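Local atomic coordinates of DnaD domain protein (Enterococcus faecalis, PDB entry 2I5U), a protein that is of unknown function but belongs to the DnaB/DnaD family and probably takes part in the initiation of DNA replication. Residues K19-T22 against D23-Y26; Y26-S29 against D30-I34. All coordinates share one frame; numbering follows the deposited sequence.

Contact 1: residues K19-T22 against D23-Y26; sequences KTMT and DFDY
The ring of Phe24 receives its neighbours from the preceding turn at two places: the selenomethionine Met21 brings its terminal CE to the ring edge, near the ring plane, and Thr20 CG2 approaches obliquely, 3.5 Å from Phe24 CE2. All of this happens within helix 18-32 of a small all-helical DnaD-type domain, and the spacings are the i to i+3 and i to i+4 steps of an alpha helix. Met21 CE also lies 3.6 Å from Phe24 CB, a position it reaches because its chain bends at both chi2 and chi3 after CG has left the backbone opposite N. Tyr60 adds an edge-to-face ring contact to Phe24, while Ile4 and Ile63 touch the same side chain, which places it in the buried interface with helices 2-9 and 60-73.

The polar side of the same turn is built round the carboxylate of Asp23. Lys19 runs extended as far as CE and bends only at its last torsion, chi4 -57°, which turns NZ in to Asp23 OD2 at 2.9 Å. In this salt bridge NZ approaches the syn lone pair of Asp23 OD2. One water accepts from Lys19 NZ and donates to Asp23 OD1, so the ammonium group meets both oxygens, one directly and one through water. A second water donates to OD2 and joins it to Thr20 OG1, which is also hydrogen-bonded to Ser17 OG. Multiple partners thus restrain the carboxylate, and the adjacent positive charge would tend to stabilise its ionised form. Along the backbone of the same turn, Asp23 N donates to Lys19 O at 2.9 Å, with an N-H...O angle of 153°.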
ATOM      1  N   LYS A  19     -12.408  -2.820   4.749  1.00 17.12           N
ATOM      2  CA  LYS A  19     -11.911  -3.766   3.758  1.00 17.69           C
ATOM      3  C   LYS A  19     -10.507  -3.405   3.277  1.00 17.35           C
ATOM      4  O   LYS A  19      -9.626  -4.253   3.181  1.00 17.59           O
ATOM      5  CB  LYS A  19     -12.859  -3.830   2.549  1.00 18.30           C
ATOM      6  CG  LYS A  19     -12.425  -4.842   1.460  1.00 19.11           C
ATOM      7  CD  LYS A  19     -13.253  -4.735   0.174  1.00 21.01           C
ATOM      8  CE  LYS A  19     -12.808  -5.823  -0.840  1.00 24.37           C
ATOM      9  NZ  LYS A  19     -11.344  -5.787  -1.210  1.00 25.90           N
ATOM     10  N   THR A  20     -10.310  -2.123   2.990  1.00 17.97           N
ATOM     11  CA  THR A  20      -9.049  -1.673   2.452  1.00 18.57           C
ATOM     12  C   THR A  20      -7.985  -1.752   3.530  1.00 18.45           C
ATOM     13  O   THR A  20      -6.846  -2.123   3.232  1.00 18.76           O
ATOM     14  CB  THR A  20      -9.174  -0.253   1.865  1.00 17.76           C
ATOM     15  OG1 THR A  20     -10.191  -0.256   0.862  1.00 18.98           O
ATOM     16  CG2 THR A  20      -7.791   0.233   1.282  1.00 20.41           C
HETATM   17  N   MSE A  21      -8.329  -1.471   4.792  1.00 19.31           N
HETATM   18  CA  MSE A  21      -7.336  -1.648   5.886  1.00 20.16           C
HETATM   19  C   MSE A  21      -6.934  -3.109   6.034  1.00 19.47           C
HETATM   20  O   MSE A  21      -5.746  -3.442   6.255  1.00 20.40           O
HETATM   21  CB  MSE A  21      -7.837  -1.111   7.226  1.00 22.64           C
HETATM   22  CG  MSE A  21      -6.690  -0.765   8.212  1.00 23.77           C
HETATM   23 SE   MSE A  21      -5.430   0.663   7.642  0.50 30.80          SE
HETATM   24  CE  MSE A  21      -4.031  -0.469   6.900  1.00 31.04           C
ATOM     25  N   THR A  22      -7.919  -3.990   5.925  1.00 18.52           N
ATOM     26  CA  THR A  22      -7.675  -5.439   5.938  1.00 18.61           C
ATOM     27  C   THR A  22      -6.725  -5.798   4.808  1.00 17.71           C
ATOM     28  O   THR A  22      -5.774  -6.543   5.000  1.00 18.04           O
ATOM     29  CB  THR A  22      -8.996  -6.224   5.782  1.00 19.00           C
ATOM     30  OG1 THR A  22      -9.849  -5.936   6.907  1.00 21.31           O
ATOM     31  CG2 THR A  22      -8.737  -7.705   5.667  1.00 20.01           C
ATOM     32  N   ASP A  23      -6.991  -5.257   3.621  1.00 16.25           N
ATOM     33  CA  ASP A  23      -6.178  -5.529   2.439  1.00 17.06           C
ATOM     34  C   ASP A  23      -4.745  -5.073   2.628  1.00 17.50           C
ATOM     35  O   ASP A  23      -3.798  -5.776   2.258  1.00 17.23           O
ATOM     36  CB  ASP A  23      -6.794  -4.861   1.196  1.00 17.34           C
ATOM     37  CG  ASP A  23      -8.084  -5.519   0.737  1.00 18.63           C
ATOM     38  OD1 ASP A  23      -8.282  -6.729   0.983  1.00 21.78           O
ATOM     39  OD2 ASP A  23      -8.920  -4.838   0.117  1.00 20.51           O
ATOM     40  N   PHE A  24      -4.566  -3.895   3.200  1.00 16.88           N
ATOM     41  CA  PHE A  24      -3.212  -3.395   3.404  1.00 17.64           C
ATOM     42  C   PHE A  24      -2.488  -4.170   4.514  1.00 18.17           C
ATOM     43  O   PHE A  24      -1.267  -4.368   4.430  1.00 18.69           O
ATOM     44  CB  PHE A  24      -3.200  -1.877   3.649  1.00 17.80           C
ATOM     45  CG  PHE A  24      -3.431  -1.053   2.401  1.00 17.01           C
ATOM     46  CD1 PHE A  24      -2.836  -1.366   1.185  1.00 19.53           C
ATOM     47  CD2 PHE A  24      -4.203   0.077   2.457  1.00 16.75           C
ATOM     48  CE1 PHE A  24      -3.044  -0.565   0.045  1.00 19.12           C
ATOM     49  CE2 PHE A  24      -4.400   0.869   1.326  1.00 18.65           C
ATOM     50  CZ  PHE A  24      -3.824   0.533   0.125  1.00 18.30           C
ATOM     51  N   ASP A  25      -3.207  -4.575   5.568  1.00 18.09           N
ATOM     52  CA  ASP A  25      -2.607  -5.423   6.620  1.00 19.42           C
ATOM     53  C   ASP A  25      -2.080  -6.710   6.004  1.00 20.00           C
ATOM     54  O   ASP A  25      -0.978  -7.180   6.336  1.00 20.60           O
ATOM     55  CB  ASP A  25      -3.627  -5.807   7.701  1.00 19.73           C
ATOM     56  CG  ASP A  25      -3.899  -4.706   8.694  1.00 23.46           C
ATOM     57  OD1 ASP A  25      -3.072  -3.791   8.809  1.00 27.53           O
ATOM     58  OD2 ASP A  25      -4.942  -4.798   9.405  1.00 27.80           O
ATOM     59  N   TYR A  26      -2.865  -7.275   5.103  1.00 19.42           N
ATOM     60  CA  TYR A  26      -2.502  -8.515   4.430  1.00 20.41           C
ATOM     61  C   TYR A  26      -1.312  -8.286   3.501  1.00 19.53           C
ATOM     62  O   TYR A  26      -0.435  -9.136   3.399  1.00 20.02           O
ATOM     63  CB  TYR A  26      -3.698  -9.103   3.685  1.00 21.63           C
ATOM     64  CG  TYR A  26      -3.631 -10.583   3.624  1.00 25.10           C
ATOM     65  CD1 TYR A  26      -4.066 -11.362   4.700  1.00 26.53           C
ATOM     66  CD2 TYR A  26      -3.044 -11.219   2.541  1.00 26.12           C
ATOM     67  CE1 TYR A  26      -3.962 -12.728   4.668  1.00 27.82           C
ATOM     68  CE2 TYR A  26      -2.947 -12.596   2.501  1.00 26.47           C
ATOM     69  CZ  TYR A  26      -3.406 -13.335   3.571  1.00 27.83           C
ATOM     70  OH  TYR A  26      -3.296 -14.699   3.570  1.00 27.82           O
TER
HETATM   71  O   HOH W   1     -10.723  -7.834   1.113  1.00 29.55           O
HETATM   72  O   HOH W   2      -9.909  -2.444  -0.768  1.00 22.03           O

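Contact 2: residues Y26-S29 against D30-I34; sequences YWIS and DFEKI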
ATOM      1  N   TYR A  26      -2.865  -7.275   5.103  1.00 19.42           N
ATOM      2  CA  TYR A  26      -2.502  -8.515   4.430  1.00 20.41           C
ATOM      3  C   TYR A  26      -1.312  -8.286   3.501  1.00 19.53           C
ATOM      4  O   TYR A  26      -0.435  -9.136   3.399  1.00 20.02           O
ATOM      5  CB  TYR A  26      -3.698  -9.103   3.685  1.00 21.63           C
ATOM      6  CG  TYR A  26      -3.631 -10.583   3.624  1.00 25.10           C
ATOM      7  CD1 TYR A  26      -4.066 -11.362   4.700  1.00 26.53           C
ATOM      8  CD2 TYR A  26      -3.044 -11.219   2.541  1.00 26.12           C
ATOM      9  CE1 TYR A  26      -3.962 -12.728   4.668  1.00 27.82           C
ATOM     10  CE2 TYR A  26      -2.947 -12.596   2.501  1.00 26.47           C
ATOM     11  CZ  TYR A  26      -3.406 -13.335   3.571  1.00 27.83           C
ATOM     12  OH  TYR A  26      -3.296 -14.699   3.570  1.00 27.82           O
ATOM     13  N   TRP A  27      -1.235  -7.110   2.876  1.00 19.21           N
ATOM     14  CA  TRP A  27      -0.101  -6.782   2.013  1.00 19.37           C
ATOM     15  C   TRP A  27       1.178  -6.677   2.817  1.00 20.09           C
ATOM     16  O   TRP A  27       2.226  -7.138   2.372  1.00 20.05           O
ATOM     17  CB  TRP A  27      -0.342  -5.464   1.260  1.00 19.38           C
ATOM     18  CG  TRP A  27      -0.909  -5.669  -0.098  1.00 18.91           C
ATOM     19  CD1 TRP A  27      -2.134  -5.256  -0.573  1.00 19.86           C
ATOM     20  CD2 TRP A  27      -0.261  -6.321  -1.173  1.00 20.00           C
ATOM     21  NE1 TRP A  27      -2.275  -5.631  -1.878  1.00 18.68           N
ATOM     22  CE2 TRP A  27      -1.140  -6.295  -2.272  1.00 18.32           C
ATOM     23  CE3 TRP A  27       0.976  -6.966  -1.306  1.00 19.19           C
ATOM     24  CZ2 TRP A  27      -0.814  -6.879  -3.502  1.00 20.04           C
ATOM     25  CZ3 TRP A  27       1.309  -7.533  -2.526  1.00 20.03           C
ATOM     26  CH2 TRP A  27       0.407  -7.495  -3.608  1.00 19.89           C
ATOM     27  N   ILE A  28       1.103  -6.074   3.996  1.00 20.68           N
ATOM     28  CA  ILE A  28       2.270  -5.988   4.870  1.00 21.12           C
ATOM     29  C   ILE A  28       2.755  -7.402   5.217  1.00 21.09           C
ATOM     30  O   ILE A  28       3.968  -7.692   5.139  1.00 21.49           O
ATOM     31  CB  ILE A  28       1.974  -5.165   6.155  1.00 20.98           C
ATOM     32  CG1 ILE A  28       1.797  -3.687   5.802  1.00 21.07           C
ATOM     33  CG2 ILE A  28       3.098  -5.338   7.184  1.00 20.64           C
ATOM     34  CD1 ILE A  28       1.225  -2.864   6.930  1.00 22.04           C
ATOM     35  N   SER A  29       1.817  -8.282   5.567  0.50 21.32           N
ATOM     36  CA  SER A  29       2.143  -9.681   5.867  0.50 21.67           C
ATOM     37  C   SER A  29       2.789 -10.380   4.672  1.00 21.23           C
ATOM     38  O   SER A  29       3.751 -11.167   4.838  1.00 20.73           O
ATOM     39  CB  SER A  29       0.888 -10.432   6.293  1.00 22.58           C
ATOM     40  OG  SER A  29       0.486 -10.027   7.593  0.50 25.78           O
ATOM     41  N   ASP A  30       2.279 -10.110   3.473  1.00 20.39           N
ATOM     42  CA  ASP A  30       2.776 -10.769   2.275  1.00 21.49           C
ATOM     43  C   ASP A  30       4.193 -10.322   1.923  1.00 21.62           C
ATOM     44  O   ASP A  30       5.027 -11.143   1.529  1.00 20.70           O
ATOM     45  CB  ASP A  30       1.811 -10.605   1.095  1.00 21.80           C
ATOM     46  CG  ASP A  30       0.637 -11.582   1.153  1.00 24.41           C
ATOM     47  OD1 ASP A  30       0.647 -12.522   1.986  1.00 27.63           O
ATOM     48  OD2 ASP A  30      -0.294 -11.416   0.352  1.00 27.19           O
ATOM     49  N   PHE A  31       4.493  -9.044   2.123  1.00 22.22           N
ATOM     50  CA  PHE A  31       5.860  -8.569   1.908  1.00 22.47           C
ATOM     51  C   PHE A  31       6.785  -9.134   2.959  1.00 22.49           C
ATOM     52  O   PHE A  31       7.935  -9.465   2.649  1.00 23.35           O
ATOM     53  CB  PHE A  31       5.939  -7.042   1.834  1.00 22.91           C
ATOM     54  CG  PHE A  31       5.566  -6.496   0.481  1.00 22.09           C
ATOM     55  CD1 PHE A  31       6.403  -6.687  -0.612  1.00 22.91           C
ATOM     56  CD2 PHE A  31       4.357  -5.860   0.280  1.00 23.70           C
ATOM     57  CE1 PHE A  31       6.040  -6.205  -1.873  1.00 23.51           C
ATOM     58  CE2 PHE A  31       4.007  -5.386  -0.981  1.00 23.20           C
ATOM     59  CZ  PHE A  31       4.840  -5.569  -2.044  1.00 22.94           C
ATOM     60  N   GLU A  32       6.290  -9.302   4.188  1.00 22.44           N
ATOM     61  CA  GLU A  32       7.099  -9.954   5.243  1.00 23.23           C
ATOM     62  C   GLU A  32       7.439 -11.396   4.896  1.00 22.89           C
ATOM     63  O   GLU A  32       8.540 -11.879   5.216  1.00 22.59           O
ATOM     64  CB  GLU A  32       6.397  -9.887   6.602  1.00 23.19           C
ATOM     65  CG  GLU A  32       6.443  -8.496   7.237  1.00 25.29           C
ATOM     66  CD  GLU A  32       5.485  -8.325   8.412  1.00 27.67           C
ATOM     67  OE1 GLU A  32       4.563  -9.158   8.590  1.00 33.06           O
ATOM     68  OE2 GLU A  32       5.644  -7.334   9.149  1.00 34.53           O
ATOM     69  N   LYS A  33       6.522 -12.092   4.229  1.00 22.55           N
ATOM     70  CA  LYS A  33       6.739 -13.490   3.842  1.00 23.16           C
ATOM     71  C   LYS A  33       7.881 -13.664   2.839  1.00 23.06           C
ATOM     72  O   LYS A  33       8.372 -14.771   2.666  1.00 22.10           O
ATOM     73  CB  LYS A  33       5.470 -14.102   3.257  1.00 22.95           C
ATOM     74  CG  LYS A  33       4.388 -14.402   4.283  1.00 23.68           C
ATOM     75  CD  LYS A  33       3.199 -15.112   3.660  1.00 24.17           C
ATOM     76  CE  LYS A  33       2.055 -15.249   4.668  1.00 25.93           C
ATOM     77  NZ  LYS A  33       0.939 -16.096   4.159  1.00 28.04           N
ATOM     78  N   ILE A  34       8.278 -12.599   2.154  1.00 23.39           N
ATOM     79  CA  ILE A  34       9.452 -12.683   1.267  1.00 24.88           C
ATOM     80  C   ILE A  34      10.619 -11.836   1.755  1.00 24.57           C
ATOM     81  O   ILE A  34      11.558 -11.575   1.010  1.00 24.97           O
ATOM     82  CB  ILE A  34       9.106 -12.391  -0.213  1.00 25.69           C
ATOM     83  CG1 ILE A  34       8.379 -11.056  -0.388  1.00 26.81           C
ATOM     84  CG2 ILE A  34       8.248 -13.509  -0.755  1.00 26.16           C
ATOM     85  CD1 ILE A  34       9.273  -9.799  -0.423  1.00 28.77           C
TER
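Phe31 reaches back one turn to Trp27. From CB, 3.8 Å from Trp27 O, the side chain sets CG opposite its own carbonyl carbon and beside the backbone N. CD2 then passes 3.2 Å from Trp27 O, the carbonyl that also accepts from Phe31 N. Farther out, CE2 touches Trp27 CE3 at 3.4 Å, and CZ ends beside Trp27 CZ3. The planes of the Phe31 ring and the six-membered ring of the indole differ by 29°, but their centroids are 5.4 Å apart, so the pair is offset, with little face-to-face coverage. This is i to i+4 pairing on the buried side of helix 18-32, where Phe31 also meets Ala41 and Leu44 of helix 38-55 and Trp27 lies against Leu67 of helix 60-73. On another side of the helix the Asp30 carboxylate stands nearly perpendicular to the Tyr26 ring, at 85°, with Asp30 OD2 3.5 Å from Tyr26 CD2. Glu32 runs alongside Ile28, with Glu32 OE2 3.8 Å from Ile28 CG2. Lys33 N donates to Ser29 O, one turn back, with an N-H...O angle of 140°.

In the fold
From the N terminus, helix 2-9 and the residues after it lead into helix 18-32, which carries both contacts one after the other. Neither closes a long loop: the segments of each adjoin directly, and every bridge spans about one helical turn. Contact 1 comes first, and contact 2 begins at Tyr26, where contact 1 ends; the two share that residue and neither nest nor cross. Their centres lie about 11 Å apart along one helix. Contact 1 presents its apolar side to helices 2-9 and 60-73, whereas contact 2 turns toward helices 38-55 and 60-73. Helix 60-73 therefore packs against both contacts, while helices 2-9 and 38-55 meet contact 1 and contact 2 respectively.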